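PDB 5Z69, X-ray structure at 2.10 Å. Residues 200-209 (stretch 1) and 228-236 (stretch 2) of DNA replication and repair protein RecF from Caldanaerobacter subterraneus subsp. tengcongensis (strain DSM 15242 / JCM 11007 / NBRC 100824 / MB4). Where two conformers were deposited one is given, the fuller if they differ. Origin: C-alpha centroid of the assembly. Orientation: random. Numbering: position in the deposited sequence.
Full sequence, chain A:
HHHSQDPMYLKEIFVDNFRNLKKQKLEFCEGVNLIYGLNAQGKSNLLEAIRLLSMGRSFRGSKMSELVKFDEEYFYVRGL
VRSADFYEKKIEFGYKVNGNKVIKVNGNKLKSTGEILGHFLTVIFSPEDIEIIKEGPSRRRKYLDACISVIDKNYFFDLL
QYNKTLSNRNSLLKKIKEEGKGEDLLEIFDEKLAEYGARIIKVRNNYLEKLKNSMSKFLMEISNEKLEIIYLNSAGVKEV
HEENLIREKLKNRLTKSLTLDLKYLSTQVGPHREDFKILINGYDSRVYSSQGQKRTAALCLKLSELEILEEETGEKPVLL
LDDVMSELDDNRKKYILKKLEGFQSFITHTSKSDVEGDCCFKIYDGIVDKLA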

ATOM      1  N   ILE A 200      -0.705  13.378 -13.138  1.00 30.56           N
ATOM      2  CA  ILE A 200      -0.022  13.532 -11.862  1.00 30.77           C
ATOM      3  C   ILE A 200       0.682  12.232 -11.451  1.00 34.16           C
ATOM      4  O   ILE A 200       1.840  12.247 -11.021  1.00 36.45           O
ATOM      5  CB  ILE A 200      -1.034  13.992 -10.794  1.00 28.56           C
ATOM      6  CG1 ILE A 200      -1.256  15.514 -10.914  1.00 31.27           C
ATOM      7  CG2 ILE A 200      -0.584  13.622  -9.381  1.00 23.38           C
ATOM      8  CD1 ILE A 200      -2.595  15.968 -10.350  1.00 41.53           C
ATOM      9  N   ILE A 201      -0.017  11.108 -11.588  1.00 28.58           N
ATOM     10  CA  ILE A 201       0.590   9.814 -11.286  1.00 28.10           C
ATOM     11  C   ILE A 201       1.828   9.606 -12.147  1.00 30.71           C
ATOM     12  O   ILE A 201       2.884   9.208 -11.651  1.00 30.39           O
ATOM     13  CB  ILE A 201      -0.414   8.662 -11.504  1.00 38.26           C
ATOM     14  CG1 ILE A 201      -1.399   8.626 -10.339  1.00 43.98           C
ATOM     15  CG2 ILE A 201       0.314   7.315 -11.656  1.00 31.65           C
ATOM     16  CD1 ILE A 201      -2.702   7.927 -10.659  1.00 41.55           C
ATOM     17  N   LYS A 202       1.712   9.923 -13.433  1.00 36.18           N
ATOM     18  CA  LYS A 202       2.831   9.738 -14.352  1.00 35.15           C
ATOM     19  C   LYS A 202       4.063  10.525 -13.905  1.00 46.76           C
ATOM     20  O   LYS A 202       5.178   9.995 -13.878  1.00 36.05           O
ATOM     21  CB  LYS A 202       2.441  10.151 -15.775  1.00 42.00           C
ATOM     22  CG  LYS A 202       3.548   9.874 -16.783  1.00 52.13           C
ATOM     23  CD  LYS A 202       3.675  10.956 -17.840  1.00 58.70           C
ATOM     24  CE  LYS A 202       4.329  12.214 -17.268  1.00 61.35           C
ATOM     25  NZ  LYS A 202       4.561  13.286 -18.289  1.00 53.40           N
ATOM     26  N   VAL A 203       3.867  11.785 -13.538  1.00 39.44           N
ATOM     27  CA  VAL A 203       5.000  12.594 -13.130  1.00 33.76           C
ATOM     28  C   VAL A 203       5.536  12.177 -11.764  1.00 27.10           C
ATOM     29  O   VAL A 203       6.758  12.166 -11.544  1.00 33.43           O
ATOM     30  CB  VAL A 203       4.636  14.086 -13.101  1.00 38.64           C
ATOM     31  CG1 VAL A 203       5.785  14.901 -12.486  1.00 39.54           C
ATOM     32  CG2 VAL A 203       4.296  14.562 -14.506  1.00 34.89           C
ATOM     33  N   ARG A 204       4.639  11.837 -10.845  1.00 32.70           N
ATOM     34  CA  ARG A 204       5.079  11.354  -9.539  1.00 30.59           C
ATOM     35  C   ARG A 204       5.958  10.119  -9.694  1.00 44.27           C
ATOM     36  O   ARG A 204       6.964   9.976  -8.989  1.00 34.95           O
ATOM     37  CB  ARG A 204       3.898  11.029  -8.632  1.00 29.38           C
ATOM     38  CG  ARG A 204       3.235  12.247  -8.005  1.00 28.56           C
ATOM     39  CD  ARG A 204       2.116  11.821  -7.064  1.00 33.19           C
ATOM     40  NE  ARG A 204       1.518  12.984  -6.433  1.00 32.26           N
ATOM     41  CZ  ARG A 204       0.501  12.944  -5.588  1.00 39.63           C
ATOM     42  NH1 ARG A 204      -0.059  11.781  -5.261  1.00 28.69           N
ATOM     43  NH2 ARG A 204       0.036  14.076  -5.074  1.00 26.02           N
ATOM     44  N   ASN A 205       5.578   9.240 -10.623  1.00 40.95           N
ATOM     45  CA  ASN A 205       6.371   8.039 -10.903  1.00 42.26           C
ATOM     46  C   ASN A 205       7.746   8.392 -11.443  1.00 35.14           C
ATOM     47  O   ASN A 205       8.759   7.838 -11.005  1.00 37.27           O
ATOM     48  CB  ASN A 205       5.663   7.129 -11.902  1.00 37.70           C
ATOM     49  CG  ASN A 205       6.324   5.752 -12.002  1.00 38.91           C
ATOM     50  OD1 ASN A 205       6.279   4.961 -11.065  1.00 44.11           O
ATOM     51  ND2 ASN A 205       6.949   5.481 -13.133  1.00 39.40           N
ATOM     52  N   ASN A 206       7.784   9.307 -12.407  1.00 32.81           N
ATOM     53  CA  ASN A 206       9.063   9.778 -12.943  0.51 39.59           C
ATOM     54  C   ASN A 206       9.991  10.269 -11.830  1.00 37.22           C
ATOM     55  O   ASN A 206      11.183   9.974 -11.832  1.00 37.33           O
ATOM     56  CB  ASN A 206       8.860  10.903 -13.964  0.51 42.06           C
ATOM     57  CG  ASN A 206       8.016  10.482 -15.161  0.51 46.61           C
ATOM     58  OD1 ASN A 206       7.323  11.308 -15.759  0.51 49.88           O
ATOM     59  ND2 ASN A 206       8.067   9.201 -15.513  0.51 42.73           N
ATOM     60  N   TYR A 207       9.432  11.018 -10.880  1.00 35.71           N
ATOM     61  CA  TYR A 207      10.250  11.593  -9.815  1.00 33.42           C
ATOM     62  C   TYR A 207      10.690  10.494  -8.834  1.00 29.79           C
ATOM     63  O   TYR A 207      11.837  10.474  -8.382  1.00 33.68           O
ATOM     64  CB  TYR A 207       9.493  12.713  -9.052  1.00 32.96           C
ATOM     65  CG  TYR A 207      10.360  13.386  -8.015  1.00 25.95           C
ATOM     66  CD1 TYR A 207      11.063  14.559  -8.320  1.00 29.96           C
ATOM     67  CD2 TYR A 207      10.492  12.860  -6.734  1.00 29.81           C
ATOM     68  CE1 TYR A 207      11.871  15.172  -7.375  1.00 26.01           C
ATOM     69  CE2 TYR A 207      11.295  13.462  -5.789  1.00 33.76           C
ATOM     70  CZ  TYR A 207      11.981  14.634  -6.117  1.00 30.92           C
ATOM     71  OH  TYR A 207      12.808  15.241  -5.192  1.00 34.21           O
ATOM     72  N   LEU A 208       9.766   9.606  -8.491  1.00 30.81           N
ATOM     73  CA  LEU A 208      10.071   8.535  -7.555  1.00 41.99           C
ATOM     74  C   LEU A 208      11.149   7.584  -8.132  1.00 38.24           C
ATOM     75  O   LEU A 208      12.012   7.110  -7.379  1.00 37.28           O
ATOM     76  CB  LEU A 208       8.793   7.792  -7.176  1.00 38.70           C
ATOM     77  CG  LEU A 208       7.878   8.591  -6.245  1.00 42.66           C
ATOM     78  CD1 LEU A 208       6.592   7.873  -6.119  1.00 32.62           C
ATOM     79  CD2 LEU A 208       8.462   8.832  -4.858  1.00 36.88           C
ATOM     80  N   GLU A 209      11.090   7.324  -9.440  1.00 36.88           N
ATOM     81  CA  GLU A 209      12.175   6.632 -10.156  1.00 43.28           C
ATOM     82  C   GLU A 209      13.499   7.295  -9.895  1.00 52.49           C
ATOM     83  O   GLU A 209      14.444   6.649  -9.470  1.00 45.12           O
ATOM     84  CB  GLU A 209      11.954   6.655 -11.668  1.00 54.66           C
ATOM     85  CG  GLU A 209      10.995   5.605 -12.241  1.00 65.05           C
ATOM     86  CD  GLU A 209      11.083   5.554 -13.758  1.00 76.99           C
ATOM     87  OE1 GLU A 209      10.039   5.743 -14.424  1.00 80.89           O
ATOM     88  OE2 GLU A 209      12.206   5.323 -14.268  1.00 79.27           O
ATOM     89  N   GLU A 228      14.781   0.403  -1.640  1.00 52.37           N
ATOM     90  CA  GLU A 228      13.714   0.282  -2.616  1.00 61.65           C
ATOM     91  C   GLU A 228      12.585   1.289  -2.307  1.00 50.38           C
ATOM     92  O   GLU A 228      12.349   1.649  -1.148  1.00 47.49           O
ATOM     93  CB  GLU A 228      13.165  -1.158  -2.667  1.00 61.87           C
ATOM     94  CG  GLU A 228      12.252  -1.420  -3.875  1.00 66.48           C
ATOM     95  CD  GLU A 228      12.877  -0.959  -5.182  0.70 69.80           C
ATOM     96  OE1 GLU A 228      12.637   0.200  -5.585  1.00 66.93           O
ATOM     97  OE2 GLU A 228      13.623  -1.751  -5.797  1.00 74.99           O
ATOM     98  N   ILE A 229      11.902   1.749  -3.354  1.00 46.35           N
ATOM     99  CA  ILE A 229      10.758   2.637  -3.188  1.00 55.68           C
ATOM    100  C   ILE A 229       9.549   2.079  -3.899  1.00 46.41           C
ATOM    101  O   ILE A 229       9.604   1.820  -5.099  1.00 49.19           O
ATOM    102  CB  ILE A 229      11.052   4.074  -3.726  1.00 51.32           C
ATOM    103  CG1 ILE A 229      12.001   4.798  -2.779  1.00 45.35           C
ATOM    104  CG2 ILE A 229       9.768   4.887  -3.868  1.00 54.20           C
ATOM    105  CD1 ILE A 229      12.295   6.188  -3.169  1.00 55.48           C
ATOM    106  N   ILE A 230       8.456   1.909  -3.160  1.00 43.01           N
ATOM    107  CA  ILE A 230       7.204   1.417  -3.736  1.00 50.70           C
ATOM    108  C   ILE A 230       6.156   2.525  -3.794  1.00 47.54           C
ATOM    109  O   ILE A 230       5.787   3.096  -2.772  1.00 47.04           O
ATOM    110  CB  ILE A 230       6.615   0.236  -2.932  1.00 48.72           C
ATOM    111  CG1 ILE A 230       7.669  -0.851  -2.723  1.00 50.64           C
ATOM    112  CG2 ILE A 230       5.382  -0.322  -3.639  1.00 45.79           C
ATOM    113  CD1 ILE A 230       8.195  -1.418  -4.009  1.00 56.95           C
ATOM    114  N   TYR A 231       5.686   2.812  -5.001  1.00 44.03           N
ATOM    115  CA  TYR A 231       4.704   3.854  -5.227  1.00 48.50           C
ATOM    116  C   TYR A 231       3.302   3.255  -5.223  1.00 43.05           C
ATOM    117  O   TYR A 231       2.889   2.598  -6.181  1.00 46.87           O
ATOM    118  CB  TYR A 231       5.004   4.579  -6.553  1.00 40.87           C
ATOM    119  CG  TYR A 231       4.016   5.664  -6.962  1.00 43.80           C
ATOM    120  CD1 TYR A 231       3.169   6.278  -6.030  1.00 41.05           C
ATOM    121  CD2 TYR A 231       3.935   6.070  -8.290  1.00 32.34           C
ATOM    122  CE1 TYR A 231       2.273   7.255  -6.416  1.00 35.31           C
ATOM    123  CE2 TYR A 231       3.047   7.056  -8.688  1.00 28.82           C
ATOM    124  CZ  TYR A 231       2.227   7.644  -7.750  1.00 33.31           C
ATOM    125  OH  TYR A 231       1.344   8.598  -8.165  1.00 29.49           O
ATOM    126  N   LEU A 232       2.576   3.498  -4.134  1.00 40.23           N
ATOM    127  CA  LEU A 232       1.197   3.038  -4.003  1.00 42.98           C
ATOM    128  C   LEU A 232       0.238   4.014  -4.664  1.00 35.88           C
ATOM    129  O   LEU A 232      -0.458   4.778  -3.971  1.00 39.88           O
ATOM    130  CB  LEU A 232       0.826   2.862  -2.527  1.00 43.45           C
ATOM    131  CG  LEU A 232       1.760   1.963  -1.716  1.00 52.31           C
ATOM    132  CD1 LEU A 232       1.166   1.681  -0.342  1.00 49.92           C
ATOM    133  CD2 LEU A 232       2.012   0.677  -2.480  1.00 58.27           C
ATOM    134  N   ASN A 233       0.192   3.998  -5.995  1.00 32.30           N
ATOM    135  CA  ASN A 233      -0.681   4.925  -6.711  1.00 39.56           C
ATOM    136  C   ASN A 233      -2.141   4.476  -6.711  1.00 43.63           C
ATOM    137  O   ASN A 233      -2.466   3.309  -6.409  1.00 42.66           O
ATOM    138  CB  ASN A 233      -0.191   5.140  -8.147  1.00 44.72           C
ATOM    139  CG  ASN A 233      -0.315   3.907  -9.003  1.00 44.15           C
ATOM    140  OD1 ASN A 233      -1.404   3.568  -9.473  1.00 47.76           O
ATOM    141  ND2 ASN A 233       0.807   3.239  -9.240  1.00 36.82           N
ATOM    142  N   SER A 234      -3.020   5.410  -7.051  1.00 32.30           N
ATOM    143  CA  SER A 234      -4.456   5.210  -6.870  1.00 36.00           C
ATOM    144  C   SER A 234      -5.083   4.452  -8.038  1.00 35.58           C
ATOM    145  O   SER A 234      -6.271   4.126  -8.004  1.00 36.68           O
ATOM    146  CB  SER A 234      -5.162   6.554  -6.687  1.00 34.30           C
ATOM    147  OG  SER A 234      -4.666   7.522  -7.602  1.00 35.27           O
ATOM    148  N   ALA A 235      -4.283   4.201  -9.068  1.00 33.43           N
ATOM    149  CA  ALA A 235      -4.724   3.468 -10.245  1.00 37.73           C
ATOM    150  C   ALA A 235      -4.487   1.964 -10.039  1.00 41.89           C
ATOM    151  O   ALA A 235      -4.949   1.167 -10.843  1.00 41.57           O
ATOM    152  CB  ALA A 235      -4.000   3.945 -11.482  1.00 34.49           C
ATOM    153  N   GLY A 236      -3.753   1.629  -8.977  1.00 35.83           N
ATOM    154  CA  GLY A 236      -3.466   0.274  -8.569  1.00 50.68           C
ATOM    155  C   GLY A 236      -2.484  -0.362  -9.558  1.00 50.77           C
ATOM    156  O   GLY A 236      -2.346  -1.569  -9.632  1.00 53.08           O
TER

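Helix 200-209 lies alongside strand 228-232 and the turn that follows it, the two running nearly antiparallel (172°) with their axes 9.6 Å apart at closest approach. The nearest CA pairs are Ile201 with Asn233, Asn205 with Tyr231 and Leu208 with Ile229. No hydrogen bond joins the stretches; the contact is one of shape and apolar packing, burying 403 Å² in all.

Tyr231 is its centre, covering the most surface. Its side chain, chi1 in the t well, lays the ring along the helix so that residues from successive turns meet it. Leu208 CD1 sits over one face, 3.9 Å from the ring centroid and 27° off the normal, a CH-pi contact in which a methyl meets the pi cloud; the same methyl comes within 3.5 Å of Tyr231 CG. At the ring edge Asn205 OD1 approaches Tyr231 CD2 at 3.8 Å. The hydroxyl reaches the helix backbone, with Tyr231 OH 3.4 Å from Ile201 CA, and also lies 3.5 Å from Arg204 CD. The Arg204 CD methylene packs against the hydroxyl, while the guanidinium bonds elsewhere in the structure. Tyr231 OH is likewise hydrogen-bonded elsewhere, so the hydroxyl needs no polar partner from the helix.

Ile201 anchors the other end of the contact. Ile201 CG2 packs 4.0 Å from Tyr231 CE2, while Ile201 CD1 extends to the turn, 4.3 Å from Ala235 CB and 3.7 Å from Ser234 OG. The type I turn from Asn233 to Gly236 is braced by Ala235 N donating to Asn233 OD1 (3.0 Å), and Gly236 closes it with a positive phi, which favours glycine.

Leu208 also reaches back along the strand, its CD2 lying 4.3 Å from Ile229 CG2. Strand alternation sets the pattern: Ile229 and Tyr231 point toward the helix, and Ile230 between them points away.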